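Local coordinates for protein transcription regulator AmtR (Mycobacterium smegmatis, PDB 5E57) that probably binds regulatory DNA as a TetR-family transcription factor of nitrogen control, pairing a helix-turn-helix DNA-binding region with an all-helical ligand-binding domain in a two-chain assembly, at residues P83-L88 / G180-L185; Q173-G178 / A197-L202. One frame throughout, in Å; residues are numbered along the deposited sequence.

Contact 1: P83-L88 / G180-L185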
loop_
_atom_site.group_PDB
_atom_site.type_symbol
_atom_site.label_atom_id
_atom_site.label_comp_id
_atom_site.label_asym_id
_atom_site.label_seq_id
_atom_site.Cartn_x
_atom_site.Cartn_y
_atom_site.Cartn_z
ATOM N N PRO A 83 -19.825 -12.508 -4.673
ATOM C CA PRO A 83 -19.128 -13.034 -5.832
ATOM C C PRO A 83 -18.687 -11.935 -6.762
ATOM O O PRO A 83 -17.777 -12.152 -7.579
ATOM C CB PRO A 83 -20.169 -13.915 -6.531
ATOM C CG PRO A 83 -21.031 -14.422 -5.396
ATOM C CD PRO A 83 -21.066 -13.258 -4.397
ATOM N N ARG A 84 -19.319 -10.767 -6.661
ATOM C CA ARG A 84 -19.028 -9.730 -7.658
ATOM C C ARG A 84 -17.727 -8.989 -7.282
ATOM O O ARG A 84 -16.810 -8.813 -8.115
ATOM C CB ARG A 84 -20.227 -8.798 -7.834
ATOM C CG ARG A 84 -21.330 -9.468 -8.680
ATOM C CD ARG A 84 -22.400 -8.455 -9.028
ATOM N NE ARG A 84 -23.169 -8.139 -7.873
ATOM C CZ ARG A 84 -23.674 -6.943 -7.538
ATOM N NH1 ARG A 84 -23.431 -5.849 -8.209
ATOM N NH2 ARG A 84 -24.394 -6.871 -6.441
ATOM N N LEU A 85 -17.666 -8.634 -6.019
ATOM C CA LEU A 85 -16.512 -8.072 -5.426
ATOM C C LEU A 85 -15.333 -9.028 -5.532
ATOM O O LEU A 85 -14.290 -8.653 -6.044
ATOM C CB LEU A 85 -16.781 -7.780 -3.987
ATOM C CG LEU A 85 -15.588 -7.240 -3.196
ATOM C CD1 LEU A 85 -15.120 -5.949 -3.817
ATOM C CD2 LEU A 85 -16.012 -6.988 -1.751
ATOM N N HIS A 86 -15.544 -10.270 -5.147
ATOM C CA HIS A 86 -14.523 -11.277 -5.361
ATOM C C HIS A 86 -13.937 -11.282 -6.744
ATOM O O HIS A 86 -12.718 -11.307 -6.882
ATOM C CB HIS A 86 -14.966 -12.673 -4.973
ATOM C CG HIS A 86 -13.812 -13.610 -4.760
ATOM N ND1 HIS A 86 -13.384 -14.487 -5.732
ATOM C CD2 HIS A 86 -12.960 -13.750 -3.729
ATOM C CE1 HIS A 86 -12.321 -15.147 -5.291
ATOM N NE2 HIS A 86 -12.065 -14.737 -4.071
ATOM N N ALA A 87 -14.779 -11.235 -7.776
ATOM C CA ALA A 87 -14.320 -11.345 -9.112
ATOM C C ALA A 87 -13.505 -10.064 -9.437
ATOM O O ALA A 87 -12.485 -10.153 -10.114
ATOM C CB ALA A 87 -15.471 -11.461 -10.086
ATOM N N LEU A 88 -13.965 -8.898 -8.980
ATOM C CA LEU A 88 -13.204 -7.692 -9.256
ATOM C C LEU A 88 -11.792 -7.782 -8.615
ATOM O O LEU A 88 -10.820 -7.410 -9.238
ATOM C CB LEU A 88 -13.947 -6.468 -8.716
ATOM C CG LEU A 88 -13.250 -5.101 -8.806
ATOM C CD1 LEU A 88 -12.854 -4.754 -10.215
ATOM C CD2 LEU A 88 -14.189 -4.038 -8.222
ATOM N N GLY A 180 -8.949 -12.555 1.769
ATOM C CA GLY A 180 -8.839 -11.523 2.771
ATOM C C GLY A 180 -9.825 -10.397 2.602
ATOM O O GLY A 180 -10.368 -9.905 3.592
ATOM N N ALA A 181 -10.034 -9.978 1.353
ATOM C CA ALA A 181 -10.873 -8.830 1.082
ATOM C C ALA A 181 -12.303 -9.133 1.457
ATOM O O ALA A 181 -13.001 -8.265 1.966
ATOM C CB ALA A 181 -10.790 -8.438 -0.381
ATOM N N LEU A 182 -12.703 -10.386 1.292
ATOM C CA LEU A 182 -13.965 -10.882 1.803
ATOM C C LEU A 182 -14.044 -11.158 3.306
ATOM O O LEU A 182 -15.050 -10.759 3.943
ATOM C CB LEU A 182 -14.441 -12.035 0.898
ATOM C CG LEU A 182 -14.989 -11.095 -0.233
ATOM C CD1 LEU A 182 -14.271 -11.124 -1.552
ATOM C CD2 LEU A 182 -16.499 -11.147 -0.347
ATOM N N ARG A 183 -13.004 -11.729 3.911
ATOM C CA ARG A 183 -13.048 -11.826 5.372
ATOM C C ARG A 183 -13.129 -10.555 6.140
ATOM O O ARG A 183 -13.777 -10.512 7.218
ATOM C CB ARG A 183 -11.901 -12.638 5.936
ATOM C CG ARG A 183 -11.992 -14.041 5.489
ATOM C CD ARG A 183 -10.876 -14.805 6.130
ATOM N NE ARG A 183 -10.849 -16.111 5.529
ATOM C CZ ARG A 183 -11.433 -17.145 6.050
ATOM N NH1 ARG A 183 -12.059 -17.042 7.247
ATOM N NH2 ARG A 183 -11.372 -18.312 5.383
ATOM N N VAL A 184 -12.533 -9.491 5.630
ATOM C CA VAL A 184 -12.520 -8.245 6.406
ATOM C C VAL A 184 -13.892 -7.656 6.402
ATOM O O VAL A 184 -14.190 -6.776 7.253
ATOM C CB VAL A 184 -11.562 -7.121 5.919
ATOM C CG1 VAL A 184 -10.162 -7.546 6.120
ATOM C CG2 VAL A 184 -11.787 -6.752 4.458
ATOM N N LEU A 185 -14.714 -8.103 5.460
ATOM C CA LEU A 185 -16.099 -7.625 5.411
ATOM C C LEU A 185 -17.098 -8.500 6.173
ATOM O O LEU A 185 -18.270 -8.224 6.133
ATOM C CB LEU A 185 -16.555 -7.579 3.980
ATOM C CG LEU A 185 -15.680 -6.751 3.077
ATOM C CD1 LEU A 185 -16.248 -6.851 1.662
ATOM C CD2 LEU A 185 -15.575 -5.320 3.553
#
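His86 and Leu182 mark the closest approach of the two backbones, with their CA atoms 7.2 Å apart, a separation bridged by side chains alone. Segment 83-88 is helical throughout; segment 180-185 starts in helix 173-183, and Leu185 lies in a loop. The interface is small, 186 Å² summed over both sides, and made of four buried residues. Leu182 contributes most of the second segment's share, its branched end lying between Leu85 and His86. Its CD1 meets the histidine at the ring edge, in the ring plane, 3.7 Å from His86 CD2 and 3.8 Å from His86 CB, and the two side chains cross nearly at a right angle. The imidazole is presented this way because His86 CG stands anti to the backbone N (chi1 -161°). The other methyl, Leu182 CD2, lies a looser 4.4 Å from Leu85 CD2. Leu85 and Leu185 instead reach for each other tip to tip, and Leu85 CD2 comes within 3.4 Å of Leu185 CD1, tighter than an ordinary carbon contact. The junction is thus apolar apart from the imidazole, whose ND1 is hydrogen-bonded to Thr198 OG1 in helix 191-202; that bond probably fixes the ring's rotation. Around the pair, helix 118-142 covers Leu185 through Ala135 and Ile139, and Pro152 of helix 151-165 touches both Ala181 and Leu185. The contact therefore joins helix 82-98 to the C-terminal end of helix 173-183, consistent with the all-helical ligand-binding domain of a TetR-family regulator, while Arg183 and Val184 pack against the second subunit.

Contact 2: Q173-G178 / A197-L202; sequences QPWVIG and ATASRL
Trp175 meets Thr198 and Ala199 with the outer end of its six-membered ring, so a single aromatic side chain spans the gap between helix 173-183 and helix 191-202. Its first torsion sets CG anti to the carbonyl carbon and beside the backbone N (chi1 -57°). With chi2 at 87°, the indole plane stands roughly perpendicular to the plane through Trp175 CA, CB and CG. The leading atom is Trp175 CH2, which lies 4.0 Å from Ala199 N. That nitrogen sits at the ring edge, near the ring plane, so the indole abuts the helix backbone edge-on. The same carbon is 4.1 Å from Ala199 CA. Nor is the alanine methyl far away, with Trp175 CH2 4.3 Å from Ala199 CB; the short side chain probably allows the ring to approach the main chain this closely. Thr198 meets the neighbouring ring carbon from an oblique direction, its CG2 lying 4.2 Å from Trp175 CZ3. The two branches of the threonine have different tasks: the methyl is the one nearer the indole, whereas OG1 has His86 as its partner, with a further weak bond to Leu194 O. These spacings, with 99 Å² buried in total, describe a light van der Waals contact between helices of what is probably the TetR-type ligand-binding domain. Val204, Pro206 and Pro207, from the loop following helix 191-202, also pack on the tryptophan, and Pro206 touches Ala199 as well. Ile90 of helix 82-98 lies against Thr198 and Leu202, while Ile177 packs on helix 151-165 and on Leu151 of the second subunit, so helix 173-183 meets both its own bundle and the dimer partner.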
loop_
_atom_site.group_PDB
_atom_site.type_symbol
_atom_site.label_atom_id
_atom_site.label_comp_id
_atom_site.label_asym_id
_atom_site.label_seq_id
_atom_site.Cartn_x
_atom_site.Cartn_y
_atom_site.Cartn_z
ATOM N N GLN A 173 -1.105 -15.123 -5.365
ATOM C CA GLN A 173 -1.297 -13.944 -4.527
ATOM C C GLN A 173 -2.662 -13.245 -4.715
ATOM O O GLN A 173 -3.281 -12.790 -3.740
ATOM C CB GLN A 173 -0.189 -12.945 -4.793
ATOM C CG GLN A 173 -0.286 -11.681 -3.944
ATOM C CD GLN A 173 0.043 -11.933 -2.523
ATOM O OE1 GLN A 173 0.177 -13.089 -2.098
ATOM N NE2 GLN A 173 0.212 -10.845 -1.748
ATOM N N PRO A 174 -3.104 -13.093 -5.958
ATOM C CA PRO A 174 -4.447 -12.505 -6.088
ATOM C C PRO A 174 -5.528 -13.228 -5.299
ATOM O O PRO A 174 -6.414 -12.579 -4.762
ATOM C CB PRO A 174 -4.731 -12.620 -7.573
ATOM C CG PRO A 174 -3.391 -12.598 -8.241
ATOM C CD PRO A 174 -2.450 -13.276 -7.261
ATOM N N TRP A 175 -5.461 -14.567 -5.233
ATOM C CA TRP A 175 -6.468 -15.362 -4.578
ATOM C C TRP A 175 -6.411 -15.210 -3.119
ATOM O O TRP A 175 -7.442 -15.277 -2.444
ATOM C CB TRP A 175 -6.416 -16.854 -5.017
ATOM C CG TRP A 175 -6.564 -17.005 -6.519
ATOM C CD1 TRP A 175 -5.543 -16.947 -7.461
ATOM C CD2 TRP A 175 -7.775 -17.134 -7.265
ATOM N NE1 TRP A 175 -6.073 -17.086 -8.750
ATOM C CE2 TRP A 175 -7.428 -17.233 -8.645
ATOM C CE3 TRP A 175 -9.111 -17.273 -6.911
ATOM C CZ2 TRP A 175 -8.409 -17.375 -9.662
ATOM C CZ3 TRP A 175 -10.063 -17.416 -7.916
ATOM C CH2 TRP A 175 -9.717 -17.460 -9.257
ATOM N N VAL A 176 -5.204 -14.993 -2.608
ATOM C CA VAL A 176 -5.022 -14.773 -1.183
ATOM C C VAL A 176 -5.653 -13.452 -0.795
ATOM O O VAL A 176 -6.288 -13.320 0.256
ATOM C CB VAL A 176 -3.516 -14.767 -0.843
ATOM C CG1 VAL A 176 -3.270 -14.334 0.591
ATOM C CG2 VAL A 176 -2.896 -16.144 -1.132
ATOM N N ILE A 177 -5.455 -12.482 -1.666
ATOM C CA ILE A 177 -6.027 -11.184 -1.496
ATOM C C ILE A 177 -7.579 -11.235 -1.569
ATOM O O ILE A 177 -8.244 -10.559 -0.816
ATOM C CB ILE A 177 -5.483 -10.246 -2.596
ATOM C CG1 ILE A 177 -3.998 -9.980 -2.317
ATOM C CG2 ILE A 177 -6.293 -8.952 -2.678
ATOM C CD1 ILE A 177 -3.779 -9.037 -1.182
ATOM N N GLY A 178 -8.078 -12.048 -2.493
ATOM C CA GLY A 178 -9.474 -12.259 -2.690
ATOM C C GLY A 178 -10.109 -12.795 -1.441
ATOM O O GLY A 178 -11.109 -12.268 -1.010
ATOM N N ALA A 197 -16.488 -19.984 -8.730
ATOM C CA ALA A 197 -17.408 -19.051 -9.472
ATOM C C ALA A 197 -16.586 -17.952 -10.173
ATOM O O ALA A 197 -16.751 -17.639 -11.361
ATOM C CB ALA A 197 -18.410 -18.422 -8.511
ATOM N N THR A 198 -15.655 -17.366 -9.428
ATOM C CA THR A 198 -14.825 -16.293 -9.994
ATOM C C THR A 198 -13.928 -16.872 -11.133
ATOM O O THR A 198 -13.782 -16.289 -12.219
ATOM C CB THR A 198 -14.014 -15.664 -8.869
ATOM O OG1 THR A 198 -14.875 -14.941 -7.983
ATOM C CG2 THR A 198 -12.979 -14.765 -9.438
ATOM N N ALA A 199 -13.331 -18.036 -10.909
ATOM C CA ALA A 199 -12.518 -18.708 -11.987
ATOM C C ALA A 199 -13.315 -18.765 -13.258
ATOM O O ALA A 199 -12.910 -18.342 -14.320
ATOM C CB ALA A 199 -12.191 -20.097 -11.547
ATOM N N SER A 200 -14.530 -19.230 -13.087
ATOM C CA SER A 200 -15.492 -19.289 -14.171
ATOM C C SER A 200 -15.796 -17.935 -14.860
ATOM O O SER A 200 -15.639 -17.768 -16.090
ATOM C CB SER A 200 -16.765 -19.876 -13.585
ATOM O OG SER A 200 -17.722 -20.036 -14.597
ATOM N N ARG A 201 -16.196 -16.947 -14.049
ATOM C CA ARG A 201 -16.518 -15.603 -14.570
ATOM C C ARG A 201 -15.353 -14.991 -15.344
ATOM O O ARG A 201 -15.530 -14.290 -16.339
ATOM C CB ARG A 201 -16.868 -14.661 -13.385
ATOM C CG ARG A 201 -18.189 -14.980 -12.732
ATOM C CD ARG A 201 -18.897 -13.723 -12.273
ATOM N NE ARG A 201 -19.086 -12.792 -13.411
ATOM C CZ ARG A 201 -19.829 -11.694 -13.333
ATOM N NH1 ARG A 201 -20.464 -11.402 -12.206
ATOM N NH2 ARG A 201 -19.897 -10.878 -14.380
ATOM N N LEU A 202 -14.146 -15.235 -14.840
ATOM C CA LEU A 202 -12.954 -14.616 -15.396
ATOM C C LEU A 202 -12.288 -15.449 -16.516
ATOM O O LEU A 202 -11.458 -14.948 -17.248
ATOM C CB LEU A 202 -11.963 -14.296 -14.255
ATOM C CG LEU A 202 -12.456 -13.254 -13.236
ATOM C CD1 LEU A 202 -11.343 -12.889 -12.289
ATOM C CD2 LEU A 202 -12.950 -12.006 -13.993
#

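Both contacts use helix 173-183, contact 1 near its C-terminal end and contact 2 near its start, and their centres lie 9 Å apart. Both are buried, but every touching residue of contact 1 is buried, with leucine methyls meeting end-on, whereas contact 2 is about half its size and relies on the partly exposed Trp175. A polar bridge connects them: His86 ND1 and Thr198 OG1 are 2.7 Å apart, a probable hydrogen bond, and Thr198 CG2 also packs against Ala87 CA. Helices 82-98, 173-183 and 191-202 are thereby joined pairwise, while helix 173-183 in addition touches the second subunit, as expected of a TetR-type dimer.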